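Long-range contacts in hypothetical UPF0204 protein AF0625 (PDB 1YQE), which probably hydrolyses D-aminoacyl-tRNAs to free tRNA and D-amino acids, acting as a zinc-dependent deacylase that recycles mischarged tRNA: residues A[35-40]-A[49-54]; A[7-12]-A[53-58]; A[60-65]-A[146-151]; A[74-79]-A[150-155]. All coordinates share one frame; numbering follows the deposited sequence.

Interaction 1 (A[35-40]-A[49-54]). With POP (pyrophosphate 2-), chain B.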
# COMPACT_ATOMS: atom_id res chain seq x y z
N VAL A 35 22.46 -13.46 -3.05
CA VAL A 35 22.23 -14.67 -2.27
C VAL A 35 20.95 -15.30 -2.77
O VAL A 35 19.99 -14.59 -3.11
CB VAL A 35 22.09 -14.37 -0.76
CG1 VAL A 35 23.36 -13.73 -0.24
CG2 VAL A 35 20.89 -13.46 -0.53
N GLY A 36 20.92 -16.62 -2.82
CA GLY A 36 19.73 -17.31 -3.30
C GLY A 36 19.28 -16.76 -4.63
O GLY A 36 20.09 -16.47 -5.51
N GLU A 37 17.97 -16.59 -4.78
CA GLU A 37 17.39 -16.08 -6.02
C GLU A 37 17.33 -14.55 -6.08
O GLU A 37 16.83 -13.99 -7.05
CB GLU A 37 15.97 -16.63 -6.18
CG GLU A 37 15.08 -16.38 -4.97
CD GLU A 37 13.63 -16.77 -5.21
OE1 GLU A 37 12.99 -16.16 -6.09
OE2 GLU A 37 13.14 -17.68 -4.51
N PHE A 38 17.86 -13.89 -5.06
CA PHE A 38 17.80 -12.43 -5.02
C PHE A 38 19.12 -11.67 -5.15
O PHE A 38 20.21 -12.22 -5.03
CB PHE A 38 17.14 -11.95 -3.72
CG PHE A 38 15.89 -12.70 -3.36
CD1 PHE A 38 15.94 -13.80 -2.51
CD2 PHE A 38 14.66 -12.30 -3.87
CE1 PHE A 38 14.78 -14.49 -2.16
CE2 PHE A 38 13.49 -12.99 -3.53
CZ PHE A 38 13.56 -14.08 -2.68
N LYS A 39 18.97 -10.37 -5.41
CA LYS A 39 20.08 -9.44 -5.52
C LYS A 39 19.78 -8.46 -4.39
O LYS A 39 18.82 -7.70 -4.46
CB LYS A 39 20.07 -8.71 -6.86
CG LYS A 39 20.26 -9.62 -8.07
CD LYS A 39 20.15 -8.86 -9.38
CE LYS A 39 21.25 -7.83 -9.53
NZ LYS A 39 22.60 -8.47 -9.52
N LEU A 40 20.58 -8.51 -3.33
CA LEU A 40 20.36 -7.63 -2.19
C LEU A 40 21.33 -6.46 -2.18
O LEU A 40 22.50 -6.61 -2.51
CB LEU A 40 20.52 -8.42 -0.89
CG LEU A 40 19.74 -9.72 -0.73
CD1 LEU A 40 20.10 -10.35 0.61
CD2 LEU A 40 18.24 -9.46 -0.82
N ALA A 49 15.85 -5.14 -2.26
CA ALA A 49 15.95 -6.51 -2.74
C ALA A 49 15.35 -6.61 -4.13
O ALA A 49 14.26 -6.08 -4.39
CB ALA A 49 15.23 -7.47 -1.79
N GLU A 50 16.07 -7.28 -5.02
CA GLU A 50 15.63 -7.45 -6.39
C GLU A 50 15.33 -8.93 -6.59
O GLU A 50 16.09 -9.80 -6.17
CB GLU A 50 16.74 -6.99 -7.33
CG GLU A 50 16.26 -6.51 -8.68
CD GLU A 50 17.29 -5.64 -9.38
OE1 GLU A 50 17.00 -5.16 -10.49
OE2 GLU A 50 18.39 -5.44 -8.82
N THR A 51 14.20 -9.22 -7.23
CA THR A 51 13.79 -10.59 -7.49
C THR A 51 13.36 -10.71 -8.94
O THR A 51 12.94 -9.72 -9.55
CB THR A 51 12.61 -11.01 -6.58
OG1 THR A 51 12.26 -12.37 -6.85
CG2 THR A 51 11.40 -10.12 -6.85
N LYS A 52 13.47 -11.91 -9.51
CA LYS A 52 13.07 -12.12 -10.89
C LYS A 52 11.59 -12.49 -10.96
O LYS A 52 11.02 -12.61 -12.04
CB LYS A 52 13.92 -13.22 -11.54
CG LYS A 52 15.37 -12.80 -11.80
CD LYS A 52 16.11 -13.79 -12.71
CE LYS A 52 16.42 -15.10 -11.99
NZ LYS A 52 17.38 -14.89 -10.87
N GLU A 53 10.98 -12.66 -9.80
CA GLU A 53 9.56 -13.01 -9.74
C GLU A 53 8.66 -11.81 -10.00
O GLU A 53 9.01 -10.67 -9.71
CB GLU A 53 9.21 -13.56 -8.36
CG GLU A 53 9.99 -14.78 -7.93
CD GLU A 53 9.60 -15.23 -6.54
OE1 GLU A 53 10.19 -16.21 -6.04
OE2 GLU A 53 8.70 -14.60 -5.95
N ARG A 54 7.49 -12.09 -10.57
CA ARG A 54 6.49 -11.07 -10.82
C ARG A 54 5.94 -10.83 -9.41
O ARG A 54 5.52 -11.78 -8.74
CB ARG A 54 5.40 -11.62 -11.74
CG ARG A 54 4.25 -10.68 -12.00
CD ARG A 54 4.68 -9.49 -12.83
NE ARG A 54 3.53 -8.69 -13.25
CZ ARG A 54 2.51 -9.16 -13.96
NH1 ARG A 54 2.50 -10.43 -14.33
NH2 ARG A 54 1.51 -8.36 -14.30
P1 POP B . 0.72 -5.59 -13.06
O1 POP B . 0.35 -5.25 -14.49
O2 POP B . 2.23 -5.84 -13.00
O3 POP B . 0.01 -6.86 -12.60
O POP B . 0.42 -4.33 -12.02
P2 POP B . -1.09 -3.88 -11.51
O4 POP B . -2.20 -4.66 -12.15
O5 POP B . -1.29 -2.42 -11.78
O6 POP B . -1.01 -4.09 -9.91

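Interaction 2 (A[7-12]-A[53-58]). With POP (pyrophosphate 2-), chain B.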
# COMPACT_ATOMS: atom_id res chain seq x y z
N LEU A 7 12.62 -2.66 4.13
CA LEU A 7 13.06 -3.27 2.89
C LEU A 7 12.22 -2.88 1.68
O LEU A 7 11.00 -3.05 1.68
CB LEU A 7 13.04 -4.80 3.04
CG LEU A 7 13.30 -5.66 1.80
CD1 LEU A 7 14.70 -5.41 1.27
CD2 LEU A 7 13.14 -7.13 2.18
N VAL A 8 12.89 -2.37 0.66
CA VAL A 8 12.22 -1.99 -0.59
C VAL A 8 12.42 -3.17 -1.54
O VAL A 8 13.54 -3.64 -1.71
CB VAL A 8 12.83 -0.72 -1.20
CG1 VAL A 8 12.17 -0.40 -2.54
CG2 VAL A 8 12.65 0.44 -0.23
N VAL A 9 11.34 -3.66 -2.13
CA VAL A 9 11.40 -4.80 -3.03
C VAL A 9 10.93 -4.44 -4.43
O VAL A 9 9.87 -3.82 -4.58
CB VAL A 9 10.51 -5.96 -2.52
CG1 VAL A 9 10.46 -7.08 -3.55
CG2 VAL A 9 11.03 -6.47 -1.18
N CYS A 10 11.69 -4.83 -5.44
CA CYS A 10 11.33 -4.56 -6.83
C CYS A 10 11.58 -5.78 -7.71
O CYS A 10 12.26 -6.73 -7.31
CB CYS A 10 12.12 -3.37 -7.37
SG CYS A 10 13.91 -3.58 -7.44
N SER A 11 11.02 -5.75 -8.92
CA SER A 11 11.17 -6.84 -9.87
C SER A 11 12.22 -6.48 -10.92
O SER A 11 12.25 -5.36 -11.43
CB SER A 11 9.83 -7.12 -10.56
OG SER A 11 9.92 -8.22 -11.44
N GLU A 12 13.09 -7.44 -11.24
CA GLU A 12 14.14 -7.21 -12.22
C GLU A 12 13.59 -6.82 -13.59
O GLU A 12 14.23 -6.06 -14.32
CB GLU A 12 15.02 -8.46 -12.34
CG GLU A 12 15.97 -8.64 -11.15
CD GLU A 12 16.76 -9.93 -11.19
OE1 GLU A 12 17.34 -10.25 -12.26
OE2 GLU A 12 16.81 -10.63 -10.15
N GLU A 53 10.98 -12.66 -9.80
CA GLU A 53 9.56 -13.01 -9.74
C GLU A 53 8.66 -11.81 -10.00
O GLU A 53 9.01 -10.67 -9.71
CB GLU A 53 9.21 -13.56 -8.36
CG GLU A 53 9.99 -14.78 -7.93
CD GLU A 53 9.60 -15.23 -6.54
OE1 GLU A 53 10.19 -16.21 -6.04
OE2 GLU A 53 8.70 -14.60 -5.95
N ARG A 54 7.49 -12.09 -10.57
CA ARG A 54 6.49 -11.07 -10.82
C ARG A 54 5.94 -10.83 -9.41
O ARG A 54 5.52 -11.78 -8.74
CB ARG A 54 5.40 -11.62 -11.74
CG ARG A 54 4.25 -10.68 -12.00
CD ARG A 54 4.68 -9.49 -12.83
NE ARG A 54 3.53 -8.69 -13.25
CZ ARG A 54 2.51 -9.16 -13.96
NH1 ARG A 54 2.50 -10.43 -14.33
NH2 ARG A 54 1.51 -8.36 -14.30
N LEU A 55 5.94 -9.58 -8.95
CA LEU A 55 5.47 -9.28 -7.59
C LEU A 55 4.09 -9.80 -7.20
O LEU A 55 3.93 -10.35 -6.12
CB LEU A 55 5.56 -7.77 -7.33
CG LEU A 55 6.96 -7.17 -7.47
CD1 LEU A 55 6.94 -5.72 -7.01
CD2 LEU A 55 7.96 -7.97 -6.65
N ILE A 56 3.09 -9.63 -8.07
CA ILE A 56 1.74 -10.09 -7.75
C ILE A 56 1.66 -11.59 -7.45
O ILE A 56 0.70 -12.05 -6.84
CB ILE A 56 0.72 -9.75 -8.86
CG1 ILE A 56 1.19 -10.31 -10.20
CG2 ILE A 56 0.52 -8.23 -8.92
CD1 ILE A 56 0.17 -10.13 -11.32
N TYR A 57 2.65 -12.35 -7.89
CA TYR A 57 2.67 -13.79 -7.63
C TYR A 57 3.72 -14.14 -6.58
O TYR A 57 3.95 -15.31 -6.28
CB TYR A 57 2.98 -14.57 -8.92
CG TYR A 57 1.95 -14.40 -10.01
CD1 TYR A 57 2.20 -13.59 -11.11
CD2 TYR A 57 0.71 -15.05 -9.92
CE1 TYR A 57 1.25 -13.43 -12.12
CE2 TYR A 57 -0.25 -14.89 -10.92
CZ TYR A 57 0.03 -14.08 -12.02
OH TYR A 57 -0.92 -13.92 -13.01
N ALA A 58 4.33 -13.11 -6.00
CA ALA A 58 5.37 -13.30 -4.99
C ALA A 58 4.89 -13.71 -3.59
O ALA A 58 5.41 -13.21 -2.60
CB ALA A 58 6.22 -12.04 -4.89
P1 POP B . 0.72 -5.59 -13.06
O1 POP B . 0.35 -5.25 -14.49
O2 POP B . 2.23 -5.84 -13.00
O3 POP B . 0.01 -6.86 -12.60
O POP B . 0.42 -4.33 -12.02
P2 POP B . -1.09 -3.88 -11.51
O4 POP B . -2.20 -4.66 -12.15
O5 POP B . -1.29 -2.42 -11.78
O6 POP B . -1.01 -4.09 -9.91

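Interaction 3 (A[60-65]-A[146-151])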
# COMPACT_ATOMS: atom_id res chain seq x y z
N HIS A 60 4.61 -15.33 -0.10
CA HIS A 60 5.66 -15.80 0.81
C HIS A 60 7.06 -15.26 0.53
O HIS A 60 8.04 -15.77 1.09
CB HIS A 60 5.70 -17.34 0.81
CG HIS A 60 4.44 -17.97 1.29
ND1 HIS A 60 3.96 -17.82 2.57
CD2 HIS A 60 3.52 -18.74 0.64
CE1 HIS A 60 2.82 -18.46 2.70
NE2 HIS A 60 2.52 -19.02 1.54
N ILE A 61 7.17 -14.23 -0.30
CA ILE A 61 8.49 -13.70 -0.60
C ILE A 61 9.14 -13.07 0.63
O ILE A 61 10.37 -12.99 0.71
CB ILE A 61 8.43 -12.66 -1.74
CG1 ILE A 61 9.85 -12.41 -2.26
CG2 ILE A 61 7.78 -11.37 -1.26
CD1 ILE A 61 9.91 -11.51 -3.47
N ASP A 62 8.34 -12.64 1.60
CA ASP A 62 8.89 -12.05 2.82
C ASP A 62 9.63 -13.12 3.62
O ASP A 62 10.69 -12.85 4.19
CB ASP A 62 7.80 -11.41 3.68
CG ASP A 62 6.65 -12.36 3.98
OD1 ASP A 62 5.96 -12.15 5.01
OD2 ASP A 62 6.42 -13.30 3.19
N GLU A 63 9.08 -14.33 3.65
CA GLU A 63 9.70 -15.44 4.37
C GLU A 63 11.02 -15.82 3.71
O GLU A 63 12.00 -16.12 4.38
CB GLU A 63 8.79 -16.67 4.38
CG GLU A 63 7.40 -16.44 4.96
CD GLU A 63 6.57 -17.72 4.98
OE1 GLU A 63 6.57 -18.46 3.98
OE2 GLU A 63 5.90 -17.97 6.01
N LYS A 64 11.02 -15.81 2.37
CA LYS A 64 12.21 -16.15 1.60
C LYS A 64 13.35 -15.15 1.84
O LYS A 64 14.50 -15.54 2.05
CB LYS A 64 11.87 -16.18 0.11
CG LYS A 64 10.81 -17.21 -0.25
CD LYS A 64 10.45 -17.14 -1.72
CE LYS A 64 9.40 -18.19 -2.06
NZ LYS A 64 9.04 -18.17 -3.50
N LEU A 65 13.01 -13.86 1.81
CA LEU A 65 14.01 -12.82 2.01
C LEU A 65 14.50 -12.76 3.46
O LEU A 65 15.66 -12.41 3.71
CB LEU A 65 13.44 -11.46 1.60
CG LEU A 65 13.29 -11.23 0.09
CD1 LEU A 65 12.30 -10.10 -0.18
CD2 LEU A 65 14.65 -10.91 -0.51
N SER A 146 -1.00 -12.24 -1.69
CA SER A 146 -1.83 -12.21 -0.50
C SER A 146 -1.12 -12.82 0.70
O SER A 146 -1.42 -12.47 1.85
CB SER A 146 -3.14 -12.97 -0.74
OG SER A 146 -2.87 -14.32 -1.05
N GLU A 147 -0.17 -13.71 0.44
CA GLU A 147 0.54 -14.38 1.51
C GLU A 147 1.80 -13.64 1.98
O GLU A 147 2.91 -14.11 1.77
CB GLU A 147 0.89 -15.80 1.08
CG GLU A 147 -0.29 -16.54 0.44
CD GLU A 147 -1.55 -16.51 1.29
OE1 GLU A 147 -1.55 -17.06 2.41
OE2 GLU A 147 -2.56 -15.93 0.83
N ILE A 148 1.60 -12.49 2.60
CA ILE A 148 2.69 -11.68 3.13
C ILE A 148 2.34 -11.37 4.58
O ILE A 148 1.29 -10.79 4.85
CB ILE A 148 2.85 -10.35 2.35
CG1 ILE A 148 3.09 -10.62 0.86
CG2 ILE A 148 3.99 -9.53 2.95
CD1 ILE A 148 4.40 -11.36 0.55
N SER A 149 3.21 -11.79 5.50
CA SER A 149 2.98 -11.58 6.93
C SER A 149 3.62 -10.31 7.45
O SER A 149 3.17 -9.73 8.44
CB SER A 149 3.51 -12.77 7.73
OG SER A 149 2.74 -13.92 7.48
N LYS A 150 4.71 -9.89 6.81
CA LYS A 150 5.38 -8.66 7.23
C LYS A 150 4.53 -7.50 6.75
O LYS A 150 3.89 -7.59 5.70
CB LYS A 150 6.77 -8.58 6.59
CG LYS A 150 7.85 -9.38 7.30
CD LYS A 150 8.29 -8.69 8.59
CE LYS A 150 9.24 -9.58 9.39
NZ LYS A 150 10.43 -9.96 8.59
N PRO A 151 4.49 -6.39 7.51
CA PRO A 151 3.68 -5.25 7.06
C PRO A 151 4.17 -4.83 5.67
O PRO A 151 5.36 -4.83 5.40
CB PRO A 151 3.98 -4.19 8.12
CG PRO A 151 4.16 -5.03 9.37
CD PRO A 151 5.02 -6.17 8.87
O HOH W 1 4.59 -15.24 4.46

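Interaction 4 (A[74-79]-A[150-155]). With POP (pyrophosphate 2-), chain B.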
# COMPACT_ATOMS: atom_id res chain seq x y z
N ILE A 74 7.98 -4.20 4.31
CA ILE A 74 8.34 -4.16 2.90
C ILE A 74 7.60 -3.06 2.16
O ILE A 74 6.40 -2.87 2.34
CB ILE A 74 8.01 -5.49 2.19
CG1 ILE A 74 8.84 -6.63 2.79
CG2 ILE A 74 8.30 -5.37 0.69
CD1 ILE A 74 8.46 -8.01 2.23
N LEU A 75 8.33 -2.33 1.33
CA LEU A 75 7.74 -1.32 0.47
C LEU A 75 7.98 -1.85 -0.94
O LEU A 75 9.10 -1.81 -1.45
CB LEU A 75 8.43 0.04 0.64
CG LEU A 75 8.18 0.79 1.95
CD1 LEU A 75 9.21 0.38 3.00
CD2 LEU A 75 8.29 2.29 1.70
N PHE A 76 6.94 -2.41 -1.55
CA PHE A 76 7.05 -2.93 -2.91
C PHE A 76 7.03 -1.76 -3.87
O PHE A 76 6.12 -0.93 -3.82
CB PHE A 76 5.89 -3.86 -3.26
CG PHE A 76 5.89 -5.15 -2.50
CD1 PHE A 76 5.00 -5.36 -1.45
CD2 PHE A 76 6.76 -6.18 -2.86
CE1 PHE A 76 4.98 -6.57 -0.76
CE2 PHE A 76 6.75 -7.39 -2.17
CZ PHE A 76 5.86 -7.59 -1.13
N ALA A 77 8.04 -1.69 -4.74
CA ALA A 77 8.13 -0.62 -5.73
C ALA A 77 7.79 -1.27 -7.06
O ALA A 77 8.48 -2.19 -7.50
CB ALA A 77 9.55 -0.06 -5.76
N SER A 78 6.73 -0.80 -7.70
CA SER A 78 6.31 -1.39 -8.96
C SER A 78 5.56 -0.43 -9.86
O SER A 78 5.20 0.68 -9.47
CB SER A 78 5.42 -2.60 -8.66
OG SER A 78 4.63 -2.96 -9.79
N ARG A 79 5.33 -0.87 -11.09
CA ARG A 79 4.58 -0.07 -12.04
C ARG A 79 3.11 -0.37 -11.80
O ARG A 79 2.76 -1.35 -11.13
CB ARG A 79 4.96 -0.46 -13.46
CG ARG A 79 4.70 -1.93 -13.77
CD ARG A 79 5.08 -2.26 -15.21
NE ARG A 79 5.10 -3.70 -15.45
CZ ARG A 79 4.03 -4.48 -15.43
NH1 ARG A 79 2.83 -3.97 -15.18
NH2 ARG A 79 4.16 -5.79 -15.64
N LYS A 150 4.71 -9.89 6.81
CA LYS A 150 5.38 -8.66 7.23
C LYS A 150 4.53 -7.50 6.75
O LYS A 150 3.89 -7.59 5.70
CB LYS A 150 6.77 -8.58 6.59
CG LYS A 150 7.85 -9.38 7.30
CD LYS A 150 8.29 -8.69 8.59
CE LYS A 150 9.24 -9.58 9.39
NZ LYS A 150 10.43 -9.96 8.59
N PRO A 151 4.49 -6.39 7.51
CA PRO A 151 3.68 -5.25 7.06
C PRO A 151 4.17 -4.83 5.67
O PRO A 151 5.36 -4.83 5.40
CB PRO A 151 3.98 -4.19 8.12
CG PRO A 151 4.16 -5.03 9.37
CD PRO A 151 5.02 -6.17 8.87
N SER A 152 3.25 -4.48 4.78
CA SER A 152 3.67 -4.08 3.45
C SER A 152 2.65 -3.25 2.69
O SER A 152 1.52 -3.05 3.14
CB SER A 152 4.02 -5.32 2.61
OG SER A 152 2.86 -6.06 2.28
N ALA A 153 3.07 -2.75 1.54
CA ALA A 153 2.22 -1.95 0.67
C ALA A 153 2.94 -1.78 -0.66
O ALA A 153 4.15 -1.97 -0.75
CB ALA A 153 1.93 -0.58 1.30
N PHE A 154 2.17 -1.44 -1.70
CA PHE A 154 2.72 -1.23 -3.03
C PHE A 154 2.72 0.26 -3.35
O PHE A 154 1.71 0.94 -3.19
CB PHE A 154 1.89 -1.96 -4.09
CG PHE A 154 2.23 -3.42 -4.23
CD1 PHE A 154 1.94 -4.31 -3.21
CD2 PHE A 154 2.85 -3.89 -5.38
CE1 PHE A 154 2.26 -5.67 -3.34
CE2 PHE A 154 3.16 -5.23 -5.52
CZ PHE A 154 2.87 -6.13 -4.50
N TYR A 155 3.88 0.75 -3.79
CA TYR A 155 4.06 2.16 -4.15
C TYR A 155 4.35 2.11 -5.64
O TYR A 155 5.39 1.61 -6.06
CB TYR A 155 5.24 2.72 -3.36
CG TYR A 155 5.07 2.54 -1.87
CD1 TYR A 155 5.30 1.30 -1.26
CD2 TYR A 155 4.59 3.57 -1.07
CE1 TYR A 155 5.05 1.10 0.11
CE2 TYR A 155 4.35 3.40 0.28
CZ TYR A 155 4.57 2.16 0.87
OH TYR A 155 4.31 2.01 2.21
P1 POP B . 0.72 -5.59 -13.06
O1 POP B . 0.35 -5.25 -14.49
O2 POP B . 2.23 -5.84 -13.00
O3 POP B . 0.01 -6.86 -12.60
O POP B . 0.42 -4.33 -12.02
P2 POP B . -1.09 -3.88 -11.51
O4 POP B . -2.20 -4.66 -12.15
O5 POP B . -1.29 -2.42 -11.78
O6 POP B . -1.01 -4.09 -9.91
O HOH W 2 5.39 -0.39 3.25

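Interaction 1 (A[35-40]-A[49-54])
Glu50 N donates to Lys39 O at 2.8 Å, and Lys39 N returns a bond of 3.0 Å to Glu50 O; the two form the hydrogen-bonded pair of a beta hairpin made by strands 38-42 and 47-51. The side chains of this pair lie alongside each other and point the same way, CB to CB 3.8 Å. Their charged ends diverge to other mates: Lys39 NZ to Glu32, Glu50 OE1 to Lys21 and Gln18. On the other face of the sheet Leu40 CD2 rests on Ala49 CB at 3.7 Å, in a non-hydrogen-bonded pair. Phe38 and Thr51 run side by side, with ring atom CD2 3.6 Å from Thr51 CB, while Glu50 O sits at the ring edge, in its plane. Where the strand ends, Thr51 closes an ST turn. Its OG1 is anti to the backbone N (chi1 -179°) and accepts from Glu53 N at 3.2 Å. At this turn the carboxylate of Glu53 meets that of Glu37, their planes 61° apart; a proton may be shared between the two acids. Glu37 OE1 lies 2.8 Å from Glu53 OE1, which also has Lys64 NZ as a long, weak partner.

Interaction 2 (A[7-12]-A[53-58])
Ser11 and Leu55 meet where the end of strand 6-11, an inner parallel strand of the mixed sheet, is met by the loop 53-58 with its single 3-10 turn. Ser11 holds OG anti to its backbone N (chi1 -177°), which places the hydroxyl 3.1 Å from Glu53 O; this hydrogen bond is not settled, since the proton has another acceptor nearby. Leu55 is the apolar half of the contact. Its CD2 reaches Val9 CG1 at 4.1 Å as the two side chains slide past each other in opposite directions. Within the 3-10 segment Ala58 N bonds to Leu55 O at 2.8 Å. Arg54 leaves the backbone away from the strand, and its guanidinium binds the pyrophosphate. Its chain bends at chi2 (68°), and NE and NH2 both donate to O2 of the ligand, NE at 3.1 Å. An alanine in place of Arg54 would probably leave pyrophosphate O2 without these two donors and its charge less well balanced. Ile56 backs the guanidinium, its CD1 lying 3.6 Å above the plane, over the centre.

Interaction 3 (A[60-65]-A[146-151])
Asp62 holds CG between its backbone N and carbonyl carbon (chi1 53°), and this turns the carboxylate of the short helix 61-65 toward the backbone of loop 146-151. There OD1 is gripped by two consecutive amides, Ser149 N at 2.8 Å and Lys150 N at 3.1 Å. Both come from the same face of the carboxylate: Ser149 N from above the plane, Lys150 N on the anti side and 21° out of it. The other oxygen, OD2, accepts from a water at 3.0 Å, and that water also donates weakly to Glu147 O. An alanine in place of Asp62 would probably leave the amides of Ser149 and Lys150 without their shared acceptor and let this part of the loop shift.

Two residues earlier His60, at the N-cap position, donates its backbone N to Glu147 O at 2.8 Å. Glu147 is the centre of an inverse gamma turn, and its CB lies over one face of the imidazole, 3.7 Å from the ring centroid, in a CH-pi contact. The two side chains run alongside each other, pointing the same way. Next to this, Ile148 CD1 packs on Ile61 CG2 at 3.8 Å and also flanks Asp62 OD2.

The contact joins the start of the helix to the loop leading into strand 152-159. With two peptide N-H groups and a water directed at the buried Asp62, its negative charge is probably stabilised by these groups rather than by the ammonium of Lys150, whose NZ is 6.1 Å from Asp62 OD1 and bonds to Phe71 O.

Interaction 4 (A[74-79]-A[150-155])
Phe76 and Phe154 pack as an offset stack, ring centroids 4.5 Å apart and planes at 21°, on one face of two adjacent inner parallel strands, 73-81 and 152-159, of the mixed sheet. The overlap is skewed so that Phe76 CB sits over the centre of the Phe154 ring, 3.6 Å from its centroid, while Phe154 CZ lies above the rim of the Phe76 ring. The opposite face of that ring is met by Ile74 CG2, so Phe76 is sandwiched; Ser152 OG lies at its edge, in plane. On the other face of the sheet Leu75 crosses Tyr155 obliquely. Leu75 CD2 stands over the phenol ring, offset toward its rim, and Leu75 CB meets Tyr155 CE1 at 3.6 Å. The hydroxyl of Tyr155 donates to a water that in turn donates to Ile74 O, each at 2.8 Å.

Between the two faces the backbones are joined by Phe76 N to Ala153 O and by Tyr155 N to Phe76 O, the latter at 2.8 Å and nearly straight. Beyond the paired residues strand 73-81 carries Arg79 to the ligand, where NH1 donates to pyrophosphate O1 at 2.9 Å. Aromatic packing on both faces, with the peptide groups bonded between them, thus makes a buried, largely apolar base from which one cationic side chain reaches the anion.

Overall arrangement
Interactions 1, 2 and 4 belong to one mixed sheet, in which strands 38-42, 47-51, 6-11, 73-81 and 152-159 lie next to one another in that order. Interactions 1 and 2, with centres about 8 Å apart, both end on the stretch around Glu53 and Arg54; interactions 3 and 4, about 11 Å apart, open later in the chain and share Lys150 and Pro151. Helix 61-65 of interaction 3 follows the loop of interaction 2 and packs on the hairpin, with Leu65 against Phe38 and Ala49. Interaction 4 is nearest the centre of the chain and interaction 1 the farthest out. Arg54 and Arg79 converge on one pyrophosphate, so the sheet and this loop both contribute to that anion pocket.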